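Local coordinates for hypothetical protein, GDSL-like Lipase/Acylhydrolase family protein (Bacteroides uniformis, PDB 4M8K), which probably hydrolyses ester bonds as a member of the GDSL-like lipase/acylhydrolase family, at residues S24-S29 with I103-N108; L43-V48 with K53-T58; Y66-E71 with A216-S221; D136-A141 with F150-A155; N168-E173 with D180-I185. All coordinates share one frame; numbering follows the deposited sequence.

Contact 1. Residues S24-S29 with I103-N108; sequences SILGDS and ITRIHN. With ACT (acetate ion), chain C.
Arg105 lays its side chain across Leu26 to reach the backbone at Gly27. The guanidinium group has Leu26 CD1 over one face, with Arg105 NH2 3.8 Å from that methyl, and the same methyl touches Arg105 CB at 3.9 Å, nearer the root of the chain. A bend at chi3 (50°) turns the group back toward the strand end, where Arg105 NH2 donates to Gly27 O over 3.0 Å with an N-H...O angle of 165°. The bond lies in both the carbonyl plane and the guanidinium plane, and together with the bonds from NH2 to Asn80 O and from NH1 to Arg100 O it limits how the guanidinium can turn. Three backbone carbonyls thus grip the group and probably offset part of its charge. The other branch of the leucine, Leu26 CD2, packs on Ile106 CG2 at 4.2 Å. Gly27, Asp28 and Ser29 form the GDS signature of the family at the end of strand 22-27, an inner strand of the parallel sheet, and in relatives this serine is the nucleophile. Here Ser29 N donates to acetate OXT over 3.1 Å, while Asn122, His205 and Gly84 N also bond the acetate. With an alanine here, the carbonyls of Gly27, Asn80 and Arg100 would probably lose the Arg105 donor, and the Leu26 methyl its cover. Ile106 is the second residue of the type I turn from Arg105 to Asn108, and its side chain also reaches Leu153 of helix 146-160.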
# COMPACT_ATOMS: atom_id res chain seq x y z
N SER A 24 7.76 7.05 -1.10
CA SER A 24 6.71 6.77 -2.03
C SER A 24 5.76 5.70 -1.46
O SER A 24 6.17 4.85 -0.65
CB SER A 24 7.31 6.33 -3.36
OG SER A 24 7.84 7.39 -4.13
N ILE A 25 4.50 5.75 -1.89
CA ILE A 25 3.43 4.84 -1.45
C ILE A 25 2.85 4.15 -2.68
O ILE A 25 2.61 4.81 -3.69
CB ILE A 25 2.34 5.62 -0.72
CG1 ILE A 25 2.94 6.32 0.52
CG2 ILE A 25 1.19 4.72 -0.27
CD1 ILE A 25 2.45 7.73 0.68
N LEU A 26 2.66 2.82 -2.59
CA LEU A 26 1.91 2.01 -3.56
C LEU A 26 0.72 1.47 -2.79
O LEU A 26 0.87 0.59 -1.93
CB LEU A 26 2.78 0.90 -4.11
CG LEU A 26 2.19 0.06 -5.22
CD1 LEU A 26 1.94 0.91 -6.43
CD2 LEU A 26 3.08 -1.12 -5.58
N GLY A 27 -0.45 2.08 -3.00
CA GLY A 27 -1.62 1.84 -2.15
C GLY A 27 -2.94 1.72 -2.86
O GLY A 27 -3.05 1.78 -4.12
N ASP A 28 -3.94 1.55 -2.02
CA ASP A 28 -5.33 1.49 -2.41
C ASP A 28 -6.10 2.69 -1.78
O ASP A 28 -5.48 3.70 -1.45
CB ASP A 28 -5.92 0.12 -2.05
CG ASP A 28 -5.86 -0.18 -0.56
OD1 ASP A 28 -5.86 0.76 0.29
OD2 ASP A 28 -5.79 -1.37 -0.22
N SER A 29 -7.42 2.58 -1.61
CA SER A 29 -8.23 3.71 -1.05
C SER A 29 -7.68 4.24 0.25
O SER A 29 -7.83 5.42 0.53
CB SER A 29 -9.66 3.30 -0.75
OG SER A 29 -10.46 3.03 -1.87
N ILE A 103 0.77 -4.58 -9.24
CA ILE A 103 1.91 -5.13 -9.99
C ILE A 103 2.11 -4.47 -11.35
O ILE A 103 3.18 -4.58 -11.95
CB ILE A 103 1.85 -6.66 -10.09
CG1 ILE A 103 0.58 -7.14 -10.80
CG2 ILE A 103 1.98 -7.29 -8.71
CD1 ILE A 103 0.50 -8.66 -10.82
N THR A 104 1.13 -3.69 -11.77
CA THR A 104 1.25 -2.93 -13.00
C THR A 104 1.72 -1.50 -12.77
O THR A 104 1.99 -0.81 -13.72
CB THR A 104 -0.10 -2.87 -13.75
OG1 THR A 104 -1.01 -2.04 -13.02
CG2 THR A 104 -0.69 -4.27 -13.89
N ARG A 105 1.82 -1.07 -11.51
CA ARG A 105 2.16 0.32 -11.18
C ARG A 105 3.53 0.52 -10.58
O ARG A 105 3.90 1.62 -10.22
CB ARG A 105 1.09 0.83 -10.25
CG ARG A 105 -0.20 1.12 -11.03
CD ARG A 105 -1.47 0.94 -10.21
NE ARG A 105 -1.37 1.64 -8.95
CZ ARG A 105 -1.94 1.28 -7.82
NH1 ARG A 105 -2.72 0.22 -7.73
NH2 ARG A 105 -1.71 2.00 -6.76
N ILE A 106 4.30 -0.57 -10.50
CA ILE A 106 5.59 -0.61 -9.82
C ILE A 106 6.72 0.23 -10.44
O ILE A 106 7.65 0.54 -9.74
CB ILE A 106 6.11 -2.07 -9.71
CG1 ILE A 106 6.19 -2.74 -11.07
CG2 ILE A 106 5.19 -2.89 -8.80
CD1 ILE A 106 6.91 -4.10 -11.01
N HIS A 107 6.60 0.62 -11.71
CA HIS A 107 7.55 1.55 -12.36
C HIS A 107 7.28 3.02 -12.12
O HIS A 107 8.11 3.85 -12.51
CB HIS A 107 7.62 1.33 -13.88
CG HIS A 107 8.06 -0.04 -14.30
ND1 HIS A 107 9.35 -0.34 -14.65
CD2 HIS A 107 7.36 -1.20 -14.40
CE1 HIS A 107 9.44 -1.61 -14.97
NE2 HIS A 107 8.24 -2.16 -14.83
N ASN A 108 6.15 3.38 -11.55
CA ASN A 108 5.81 4.79 -11.44
C ASN A 108 5.72 5.22 -9.98
O ASN A 108 4.63 5.48 -9.46
CB ASN A 108 4.51 5.04 -12.21
CG ASN A 108 4.21 6.48 -12.43
OD1 ASN A 108 5.06 7.37 -12.39
ND2 ASN A 108 2.93 6.74 -12.67
C ACT C . -10.17 0.14 -0.96
O ACT C . -11.21 0.81 -0.92
OXT ACT C . -9.40 0.26 -1.91
CH3 ACT C . -9.79 -0.81 0.14

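Contact 2. Residues L43-V48 with K53-T58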
# COMPACT_ATOMS: atom_id res chain seq x y z
N LEU A 43 -8.22 6.58 -9.12
CA LEU A 43 -9.41 6.74 -8.31
C LEU A 43 -9.06 6.96 -6.86
O LEU A 43 -8.14 6.34 -6.31
CB LEU A 43 -10.34 5.53 -8.44
CG LEU A 43 -10.88 5.28 -9.84
CD1 LEU A 43 -11.77 4.03 -9.83
CD2 LEU A 43 -11.63 6.48 -10.41
N CYS A 44 -9.81 7.86 -6.25
CA CYS A 44 -9.67 8.18 -4.81
C CYS A 44 -10.94 7.88 -4.01
O CYS A 44 -12.02 7.89 -4.56
CB CYS A 44 -9.34 9.65 -4.69
SG CYS A 44 -7.68 10.08 -5.30
N TRP A 45 -10.81 7.69 -2.71
CA TRP A 45 -11.91 7.45 -1.83
C TRP A 45 -12.17 8.66 -0.93
O TRP A 45 -13.30 8.96 -0.65
CB TRP A 45 -11.61 6.21 -0.98
CG TRP A 45 -12.81 5.57 -0.32
CD1 TRP A 45 -13.57 4.59 -0.83
CD2 TRP A 45 -13.32 5.84 0.99
NE1 TRP A 45 -14.53 4.23 0.06
CE2 TRP A 45 -14.37 4.96 1.21
CE3 TRP A 45 -12.95 6.72 2.04
CZ2 TRP A 45 -15.14 4.99 2.38
CZ3 TRP A 45 -13.65 6.70 3.19
CH2 TRP A 45 -14.76 5.87 3.36
N TYR A 46 -11.11 9.34 -0.52
CA TYR A 46 -11.23 10.52 0.35
C TYR A 46 -11.15 11.84 -0.41
O TYR A 46 -10.36 12.00 -1.31
CB TYR A 46 -10.11 10.50 1.38
CG TYR A 46 -10.11 9.32 2.34
CD1 TYR A 46 -10.82 9.39 3.53
CD2 TYR A 46 -9.39 8.14 2.08
CE1 TYR A 46 -10.85 8.31 4.43
CE2 TYR A 46 -9.41 7.07 2.99
CZ TYR A 46 -10.11 7.17 4.15
OH TYR A 46 -10.12 6.13 5.06
N GLY A 47 -11.93 12.82 0.03
CA GLY A 47 -11.87 14.16 -0.54
C GLY A 47 -12.41 14.34 -1.94
O GLY A 47 -12.09 15.34 -2.58
N VAL A 48 -13.27 13.43 -2.41
CA VAL A 48 -13.74 13.47 -3.78
C VAL A 48 -15.03 14.33 -3.85
O VAL A 48 -16.05 13.97 -3.29
CB VAL A 48 -14.04 12.08 -4.35
CG1 VAL A 48 -14.58 12.17 -5.76
CG2 VAL A 48 -12.80 11.17 -4.33
N LYS A 53 -18.51 10.45 1.80
CA LYS A 53 -18.48 9.18 2.50
C LYS A 53 -18.97 9.37 3.94
O LYS A 53 -18.92 10.48 4.44
CB LYS A 53 -17.04 8.65 2.50
CG LYS A 53 -16.40 8.45 1.12
CD LYS A 53 -17.15 7.38 0.31
CE LYS A 53 -16.46 7.01 -1.00
NZ LYS A 53 -16.01 8.25 -1.69
N GLU A 54 -19.51 8.34 4.59
CA GLU A 54 -19.86 8.44 6.03
C GLU A 54 -18.62 8.03 6.78
O GLU A 54 -18.49 6.91 7.24
CB GLU A 54 -21.10 7.59 6.37
CG GLU A 54 -22.29 8.03 5.51
CD GLU A 54 -22.66 9.50 5.75
OE1 GLU A 54 -22.98 9.83 6.91
OE2 GLU A 54 -22.62 10.32 4.81
N ASN A 55 -17.68 8.97 6.83
CA ASN A 55 -16.36 8.79 7.35
C ASN A 55 -15.83 10.20 7.60
O ASN A 55 -16.05 11.12 6.79
CB ASN A 55 -15.47 8.02 6.33
CG ASN A 55 -14.00 7.88 6.77
OD1 ASN A 55 -13.29 8.89 6.95
ND2 ASN A 55 -13.53 6.63 6.91
N ASP A 56 -15.16 10.39 8.73
CA ASP A 56 -14.91 11.73 9.22
C ASP A 56 -13.62 12.33 8.72
O ASP A 56 -13.27 13.44 9.13
CB ASP A 56 -14.92 11.75 10.74
CG ASP A 56 -13.82 10.90 11.36
OD1 ASP A 56 -13.01 10.27 10.64
OD2 ASP A 56 -13.83 10.78 12.63
N VAL A 57 -12.88 11.63 7.85
CA VAL A 57 -11.69 12.22 7.25
C VAL A 57 -12.06 13.21 6.15
O VAL A 57 -12.59 12.79 5.15
CB VAL A 57 -10.73 11.15 6.69
CG1 VAL A 57 -9.61 11.79 5.95
CG2 VAL A 57 -10.20 10.31 7.82
N THR A 58 -11.84 14.52 6.37
CA THR A 58 -12.18 15.55 5.37
C THR A 58 -10.96 16.34 4.78
O THR A 58 -11.10 17.07 3.82
CB THR A 58 -13.21 16.56 5.96
OG1 THR A 58 -12.61 17.36 6.98
CG2 THR A 58 -14.41 15.87 6.59
O HOH W 1 -14.87 7.85 -4.14
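The Trp45 indole carries the Lys53 chain on one face, with Lys53 CE 3.6 Å from the centroid of the five-membered ring in a CH-pi contact. Asn55 CG and Tyr46 CG lie at its edge, near the ring plane. Trp45 CE3 in turn sits over the centre of the Tyr46 ring, while Asn55 OD1 meets the edge of that ring, 3.6 Å from Tyr46 CE1. The Asn55 amide is turned 77° from the Tyr46 ring, and Val57 CG1 touches Tyr46 CD1 at 3.6 Å. Both segments belong to one long loop between strand 22-27 and helix 64-71, where Asn55 makes an Asx turn: its OD1 accepts from Val57 N at 2.9 Å, which holds the amide in place. Lys53, bent at chi2 and chi4, passes over the indole so that Lys53 NZ lies 4.4 Å from the centroid of the Trp45 five-membered ring, a cation-pi pair, and donates to a lone pair of Trp45 O at 3.0 Å. Water 1 accepts from Lys53 NZ at 2.7 Å and donates to Cys44 O, and Glu51 O also bonds the ammonium. Trp45 stacks with His205, and Tyr46 OH and Asn55 ND2 both bond to Pro206 O.

Contact 3. Residues Y66-E71 with A216-S221; sequences YRFIHE and AQVWES
Phe68 reaches from helix 64-71 toward Val218 and Trp219 of helix 208-222, and its contacts gather along one side of the ring. With CG anti to the backbone N (chi1 176°), the CB-CG bond leads the ring out from its own helix toward the other one. CB and CG stay short of the facing segment, and contact begins at Phe68 CD1, which lies 3.9 Å from Val218 CG1. Next along the ring, Phe68 CE1 is the busiest atom: it comes to 3.5 Å from Val218 CG1, 3.9 Å from Trp219 CA and 3.9 Å from Trp219 CE3. Phe68 CE1 meets the edge of the indole, near the indole plane, while Trp219 CA lies at the edge of the phenyl ring. At the tip, Phe68 CZ still feels the same valine methyl, 4.0 Å from Val218 CG1. The contact is wholly apolar, with Val218 crossing the phenyl group at about a right angle. Beyond it, Phe68 also meets the ring of Phe74, and Trp219 stacks with His72. Arg67 NE forms a salt bridge with Asp215, a second tie between the helices. Inward, Val218 rests on Ile194 of strand 192-195, so the valine is wedged between helix 64-71 and the parallel sheet, and Phe68 and Val218 join the two helices.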
# COMPACT_ATOMS: atom_id res chain seq x y z
N TYR A 66 0.37 11.49 5.05
CA TYR A 66 0.67 12.90 5.14
C TYR A 66 1.22 13.19 6.53
O TYR A 66 2.24 13.87 6.69
CB TYR A 66 -0.56 13.75 4.86
CG TYR A 66 -0.24 15.21 4.83
CD1 TYR A 66 -0.04 15.92 6.00
CD2 TYR A 66 -0.12 15.89 3.61
CE1 TYR A 66 0.26 17.25 5.97
CE2 TYR A 66 0.18 17.24 3.58
CZ TYR A 66 0.37 17.90 4.76
OH TYR A 66 0.71 19.21 4.76
N ARG A 67 0.56 12.61 7.53
CA ARG A 67 0.98 12.69 8.91
C ARG A 67 2.33 12.08 9.06
O ARG A 67 3.24 12.70 9.62
CB ARG A 67 -0.01 11.99 9.84
CG ARG A 67 -1.29 12.78 10.09
CD ARG A 67 -2.20 12.03 11.06
NE ARG A 67 -1.57 11.71 12.35
CZ ARG A 67 -1.61 12.49 13.43
NH1 ARG A 67 -2.23 13.66 13.40
NH2 ARG A 67 -1.04 12.11 14.53
N PHE A 68 2.49 10.87 8.56
CA PHE A 68 3.78 10.16 8.69
C PHE A 68 4.91 10.97 8.07
O PHE A 68 5.99 11.14 8.66
CB PHE A 68 3.69 8.78 8.08
CG PHE A 68 4.97 8.01 8.08
CD1 PHE A 68 5.32 7.24 9.16
CD2 PHE A 68 5.78 8.02 6.98
CE1 PHE A 68 6.46 6.46 9.14
CE2 PHE A 68 6.96 7.27 6.97
CZ PHE A 68 7.30 6.49 8.05
N ILE A 69 4.66 11.52 6.90
CA ILE A 69 5.72 12.24 6.20
C ILE A 69 6.06 13.55 6.91
O ILE A 69 7.22 13.81 7.15
CB ILE A 69 5.39 12.39 4.70
CG1 ILE A 69 5.60 11.04 4.02
CG2 ILE A 69 6.29 13.42 4.03
CD1 ILE A 69 4.92 10.94 2.68
N HIS A 70 5.06 14.32 7.28
CA HIS A 70 5.30 15.66 7.82
C HIS A 70 5.75 15.64 9.27
O HIS A 70 6.46 16.53 9.70
CB HIS A 70 4.07 16.53 7.57
CG HIS A 70 3.88 16.82 6.10
ND1 HIS A 70 4.16 18.05 5.55
CD2 HIS A 70 3.51 16.02 5.07
CE1 HIS A 70 3.94 18.00 4.24
NE2 HIS A 70 3.54 16.79 3.93
N GLU A 71 5.46 14.57 9.99
CA GLU A 71 5.86 14.48 11.38
C GLU A 71 7.30 14.05 11.52
O GLU A 71 7.89 14.32 12.53
CB GLU A 71 4.99 13.49 12.16
CG GLU A 71 3.62 14.06 12.51
CD GLU A 71 2.54 13.00 12.67
OE1 GLU A 71 2.84 11.77 12.77
OE2 GLU A 71 1.36 13.41 12.63
N ALA A 216 1.09 6.06 13.56
CA ALA A 216 1.90 5.71 14.72
C ALA A 216 2.49 4.31 14.59
O ALA A 216 3.66 4.14 14.88
CB ALA A 216 1.12 5.83 16.04
N GLN A 217 1.70 3.35 14.11
CA GLN A 217 2.18 1.99 14.00
C GLN A 217 3.24 1.82 12.90
O GLN A 217 4.16 1.03 13.06
CB GLN A 217 1.01 1.01 13.79
CG GLN A 217 0.26 0.76 15.08
CD GLN A 217 -1.01 -0.03 14.89
OE1 GLN A 217 -1.05 -1.02 14.14
NE2 GLN A 217 -2.06 0.40 15.59
N VAL A 218 3.08 2.51 11.76
CA VAL A 218 4.13 2.51 10.73
C VAL A 218 5.44 3.08 11.33
O VAL A 218 6.52 2.49 11.17
CB VAL A 218 3.67 3.25 9.45
CG1 VAL A 218 4.82 3.43 8.47
CG2 VAL A 218 2.53 2.50 8.77
N TRP A 219 5.34 4.17 12.08
CA TRP A 219 6.53 4.81 12.66
C TRP A 219 7.20 3.90 13.69
O TRP A 219 8.42 3.79 13.67
CB TRP A 219 6.20 6.20 13.25
CG TRP A 219 7.38 6.92 13.89
CD1 TRP A 219 7.51 7.25 15.22
CD2 TRP A 219 8.59 7.32 13.26
NE1 TRP A 219 8.71 7.85 15.43
CE2 TRP A 219 9.40 7.93 14.26
CE3 TRP A 219 9.07 7.26 11.95
CZ2 TRP A 219 10.64 8.46 13.98
CZ3 TRP A 219 10.31 7.78 11.69
CH2 TRP A 219 11.09 8.37 12.69
N GLU A 220 6.43 3.17 14.49
CA GLU A 220 7.00 2.15 15.37
C GLU A 220 7.96 1.22 14.63
O GLU A 220 9.00 0.86 15.17
CB GLU A 220 5.91 1.31 16.06
CG GLU A 220 5.12 1.97 17.19
CD GLU A 220 3.88 1.16 17.61
OE1 GLU A 220 3.92 -0.07 17.46
OE2 GLU A 220 2.84 1.74 18.06
N SER A 221 7.62 0.79 13.42
CA SER A 221 8.45 -0.18 12.70
C SER A 221 9.57 0.50 11.92
O SER A 221 10.69 0.00 11.86
CB SER A 221 7.55 -1.01 11.78
OG SER A 221 6.60 -1.67 12.59

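Contact 4. Residues D136-A141 with F150-A155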
# COMPACT_ATOMS: atom_id res chain seq x y z
N ASP A 136 9.30 -17.63 -8.76
CA ASP A 136 9.89 -17.36 -10.07
C ASP A 136 8.93 -17.87 -11.12
O ASP A 136 7.98 -18.61 -10.79
CB ASP A 136 11.28 -18.02 -10.23
CG ASP A 136 12.28 -17.10 -10.99
OD1 ASP A 136 11.90 -16.43 -12.02
OD2 ASP A 136 13.46 -17.06 -10.59
N GLY A 137 9.17 -17.53 -12.38
CA GLY A 137 8.47 -18.14 -13.52
C GLY A 137 7.04 -17.65 -13.76
O GLY A 137 6.25 -18.31 -14.44
N TRP A 138 6.71 -16.49 -13.20
CA TRP A 138 5.34 -15.98 -13.23
C TRP A 138 4.84 -15.73 -14.64
O TRP A 138 5.42 -14.93 -15.41
CB TRP A 138 5.26 -14.68 -12.47
CG TRP A 138 5.80 -14.73 -11.06
CD1 TRP A 138 5.16 -15.16 -9.96
CD2 TRP A 138 7.09 -14.30 -10.62
NE1 TRP A 138 5.94 -15.04 -8.86
CE2 TRP A 138 7.12 -14.48 -9.22
CE3 TRP A 138 8.20 -13.76 -11.26
CZ2 TRP A 138 8.25 -14.19 -8.46
CZ3 TRP A 138 9.32 -13.45 -10.50
CH2 TRP A 138 9.34 -13.68 -9.11
N THR A 139 3.73 -16.38 -14.97
CA THR A 139 2.95 -16.01 -16.18
C THR A 139 1.89 -14.98 -15.86
O THR A 139 1.49 -14.80 -14.70
CB THR A 139 2.28 -17.24 -16.79
OG1 THR A 139 1.19 -17.68 -15.96
CG2 THR A 139 3.30 -18.40 -16.97
N LYS A 140 1.41 -14.30 -16.88
CA LYS A 140 0.24 -13.41 -16.69
C LYS A 140 -0.92 -14.19 -16.01
O LYS A 140 -1.55 -13.69 -15.07
CB LYS A 140 -0.20 -12.84 -18.01
CG LYS A 140 -1.52 -12.04 -18.00
CD LYS A 140 -1.42 -10.80 -17.17
CE LYS A 140 -2.79 -10.18 -16.92
NZ LYS A 140 -3.59 -9.86 -18.13
N ALA A 141 -1.16 -15.40 -16.49
CA ALA A 141 -2.24 -16.25 -15.95
C ALA A 141 -2.07 -16.47 -14.44
O ALA A 141 -3.04 -16.29 -13.66
CB ALA A 141 -2.34 -17.57 -16.70
N PHE A 150 1.69 -11.22 -5.17
CA PHE A 150 2.39 -10.57 -4.07
C PHE A 150 3.83 -10.98 -4.04
O PHE A 150 4.71 -10.16 -3.78
CB PHE A 150 1.71 -10.89 -2.71
CG PHE A 150 2.18 -10.01 -1.61
CD1 PHE A 150 1.75 -8.69 -1.49
CD2 PHE A 150 3.08 -10.51 -0.68
CE1 PHE A 150 2.27 -7.88 -0.48
CE2 PHE A 150 3.56 -9.71 0.36
CZ PHE A 150 3.15 -8.39 0.45
N CYS A 151 4.12 -12.24 -4.35
CA CYS A 151 5.53 -12.60 -4.56
C CYS A 151 6.14 -11.76 -5.69
O CYS A 151 7.27 -11.27 -5.60
CB CYS A 151 5.65 -14.09 -4.91
SG CYS A 151 5.16 -15.31 -3.63
N TYR A 152 5.42 -11.65 -6.83
CA TYR A 152 5.99 -10.97 -7.99
C TYR A 152 6.23 -9.50 -7.60
O TYR A 152 7.22 -8.88 -8.00
CB TYR A 152 5.11 -11.17 -9.23
CG TYR A 152 5.40 -10.27 -10.44
CD1 TYR A 152 4.87 -8.98 -10.53
CD2 TYR A 152 6.17 -10.71 -11.48
CE1 TYR A 152 5.12 -8.16 -11.64
CE2 TYR A 152 6.39 -9.91 -12.60
CZ TYR A 152 5.87 -8.65 -12.68
OH TYR A 152 6.14 -7.88 -13.77
N LEU A 153 5.33 -8.98 -6.78
CA LEU A 153 5.39 -7.58 -6.34
C LEU A 153 6.67 -7.31 -5.59
O LEU A 153 7.46 -6.42 -5.96
CB LEU A 153 4.16 -7.24 -5.47
CG LEU A 153 4.07 -5.79 -4.97
CD1 LEU A 153 4.00 -4.80 -6.12
CD2 LEU A 153 2.87 -5.60 -4.07
N LEU A 154 6.89 -8.05 -4.52
CA LEU A 154 8.10 -7.80 -3.73
C LEU A 154 9.36 -8.12 -4.55
O LEU A 154 10.35 -7.40 -4.46
CB LEU A 154 8.10 -8.57 -2.43
CG LEU A 154 6.88 -8.33 -1.51
CD1 LEU A 154 7.13 -8.92 -0.14
CD2 LEU A 154 6.59 -6.86 -1.36
N ALA A 155 9.30 -9.17 -5.34
CA ALA A 155 10.48 -9.60 -6.11
C ALA A 155 10.86 -8.50 -7.05
O ALA A 155 12.01 -8.13 -7.13
CB ALA A 155 10.20 -10.88 -6.86
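Trp138 lies against the flank of helix 146-160, with Tyr152 under one face of its indole. Tyr152 CB sits 3.8 Å from the centroid of the five-membered ring, almost on the ring normal, a CH-pi contact. Farther out the phenol ring turns its edge to the six-membered ring: the pair is T-shaped, planes at 83°, with Tyr152 CD2 3.7 Å from Trp138 CE3. One turn on, Ala155 CB touches Trp138 CH2 at 3.7 Å; just before Tyr152, Cys151 CB lies 4.1 Å from Trp138 NE1. Asp136 CA rests on the opposite face of the indole, toward its rim, so the loop folds back over its own tryptophan. Trp138 NE1 donates to Gln134 O, which fixes the ring's direction; Leu143 packs on Tyr152, and Tyr189 of helix 176-189 on Ala155. A serine at Trp138 would probably open a gap beside Tyr152 and Ala155 and leave Gln134 O without the indole donor. Dispersion and ring-edge electrostatics thus hold loop to helix, and the single polar group of the indole is spent within the loop.

Contact 5. Residues N168-E173 with D180-I185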
# COMPACT_ATOMS: atom_id res chain seq x y z
N ASN A 168 6.13 -3.39 3.95
CA ASN A 168 4.78 -3.78 3.68
C ASN A 168 3.87 -3.42 4.87
O ASN A 168 4.27 -3.53 6.04
CB ASN A 168 4.66 -5.27 3.45
CG ASN A 168 3.30 -5.65 2.85
OD1 ASN A 168 2.96 -5.25 1.71
ND2 ASN A 168 2.53 -6.43 3.57
N ILE A 169 2.65 -3.02 4.56
CA ILE A 169 1.70 -2.65 5.59
C ILE A 169 0.45 -3.53 5.42
O ILE A 169 -0.22 -3.44 4.37
CB ILE A 169 1.31 -1.20 5.49
CG1 ILE A 169 2.50 -0.26 5.73
CG2 ILE A 169 0.23 -0.84 6.53
CD1 ILE A 169 2.16 1.22 5.38
N THR A 170 0.17 -4.37 6.43
CA THR A 170 -1.00 -5.28 6.44
C THR A 170 -2.18 -4.71 7.22
O THR A 170 -2.14 -4.57 8.45
CB THR A 170 -0.62 -6.68 6.99
OG1 THR A 170 0.38 -7.26 6.16
CG2 THR A 170 -1.84 -7.62 7.03
N ASN A 171 -3.23 -4.33 6.49
CA ASN A 171 -4.49 -3.96 7.12
C ASN A 171 -4.98 -5.00 8.13
O ASN A 171 -4.77 -6.21 7.97
CB ASN A 171 -5.58 -3.75 6.07
CG ASN A 171 -6.78 -2.99 6.59
OD1 ASN A 171 -6.76 -2.45 7.69
ND2 ASN A 171 -7.85 -2.97 5.82
N SER A 172 -5.67 -4.52 9.15
CA SER A 172 -6.39 -5.41 10.04
C SER A 172 -7.66 -5.92 9.36
O SER A 172 -8.13 -5.33 8.38
CB SER A 172 -6.76 -4.68 11.33
OG SER A 172 -7.54 -3.54 11.00
N GLU A 173 -8.19 -7.02 9.89
CA GLU A 173 -9.52 -7.56 9.53
C GLU A 173 -9.60 -8.12 8.11
O GLU A 173 -10.65 -8.19 7.52
CB GLU A 173 -10.60 -6.51 9.80
CG GLU A 173 -10.57 -6.04 11.26
CD GLU A 173 -11.54 -4.90 11.52
OE1 GLU A 173 -11.30 -3.79 11.05
OE2 GLU A 173 -12.53 -5.11 12.21
N ASP A 180 -1.94 -14.19 6.25
CA ASP A 180 -0.86 -15.13 6.46
C ASP A 180 0.07 -15.12 5.24
O ASP A 180 1.32 -15.25 5.37
CB ASP A 180 -1.39 -16.56 6.68
CG ASP A 180 -2.03 -16.78 8.05
OD1 ASP A 180 -1.86 -15.92 8.94
OD2 ASP A 180 -2.68 -17.83 8.22
N SER A 181 -0.52 -15.07 4.05
CA SER A 181 0.28 -15.09 2.82
C SER A 181 1.23 -13.89 2.75
O SER A 181 2.41 -14.04 2.44
CB SER A 181 -0.61 -15.13 1.57
OG SER A 181 -1.42 -16.32 1.52
N MSE A 182 0.74 -12.68 3.05
CA MSE A 182 1.64 -11.49 3.00
C MSE A 182 2.76 -11.64 4.03
O MSE A 182 3.91 -11.29 3.75
CB MSE A 182 0.86 -10.20 3.22
CG MSE A 182 0.26 -9.81 1.90
SE MSE A 182 -0.52 -8.01 1.84
CE MSE A 182 -1.80 -8.17 3.32
N ASP A 183 2.48 -12.22 5.19
CA ASP A 183 3.52 -12.29 6.21
C ASP A 183 4.59 -13.28 5.79
O ASP A 183 5.77 -13.02 5.92
CB ASP A 183 2.94 -12.67 7.56
CG ASP A 183 3.88 -12.30 8.70
OD1 ASP A 183 4.31 -11.17 8.81
OD2 ASP A 183 4.21 -13.14 9.48
N GLU A 184 4.16 -14.42 5.28
CA GLU A 184 5.08 -15.45 4.78
C GLU A 184 5.94 -14.96 3.60
O GLU A 184 7.15 -15.20 3.52
CB GLU A 184 4.29 -16.68 4.34
CG GLU A 184 5.11 -17.71 3.57
CD GLU A 184 6.27 -18.30 4.38
OE1 GLU A 184 6.43 -17.99 5.58
OE2 GLU A 184 7.03 -19.10 3.82
N ILE A 185 5.30 -14.29 2.65
CA ILE A 185 6.00 -13.77 1.49
C ILE A 185 6.94 -12.61 1.86
O ILE A 185 8.08 -12.59 1.34
CB ILE A 185 4.99 -13.37 0.34
CG1 ILE A 185 4.23 -14.61 -0.13
CG2 ILE A 185 5.73 -12.77 -0.84
CD1 ILE A 185 3.01 -14.32 -0.96
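Met182, a selenomethionine, has CG anti to the carbonyl carbon (chi1 -83°) and a bend at chi3 (-57°), which carry its end toward Asn168 and Thr170. Asn168 has CG anti to the backbone N (chi1 -167°), which sends its amide to the same spot: Asn168 ND2 lies 3.8 Å from Met182 SE, the two chains crossing at about a right angle. Thr170 and Met182 instead run past each other in opposite directions, so that the terminal methyl Met182 CE nestles into the fork of the threonine, 3.7 Å from Thr170 OG1 and 3.8 Å from Thr170 CG2. Strand 165-170, helix 176-189 and strand 192-195 form a beta-alpha-beta unit, and here the helix closes over the first strand. The polar tips find their partner in the last strand: Asn193 OD1 accepts from both Asn168 ND2 and Thr170 OG1, and the contacts with Met182 are of van der Waals kind. Phe150 of helix 146-160 packs on Asn168 and Met182 from the neighbouring helix.

Four of the five contacts meet the parallel sheet or the helices packed on it, as in the three-layer fold of the family, while contact 2 lies out in a loop. The acetate, probably from the crystallisation liquor, sits in contact 1 at the serine that is the nucleophile in relatives, so it probably marks the active site. Contact 2 reaches it too: the nearest atoms of the Trp45 side chain and the acetate are about 4 Å apart. Contact 4 joins contact 1 through Leu153 CD1, 3.5 Å from Ile106 CG2, and contact 5 through Phe150 CZ, 3.5 Å from Met182 CG. Contact 5 touches contact 3 through Ile169 CD1 and Val218 CG2, 3.6 Å apart.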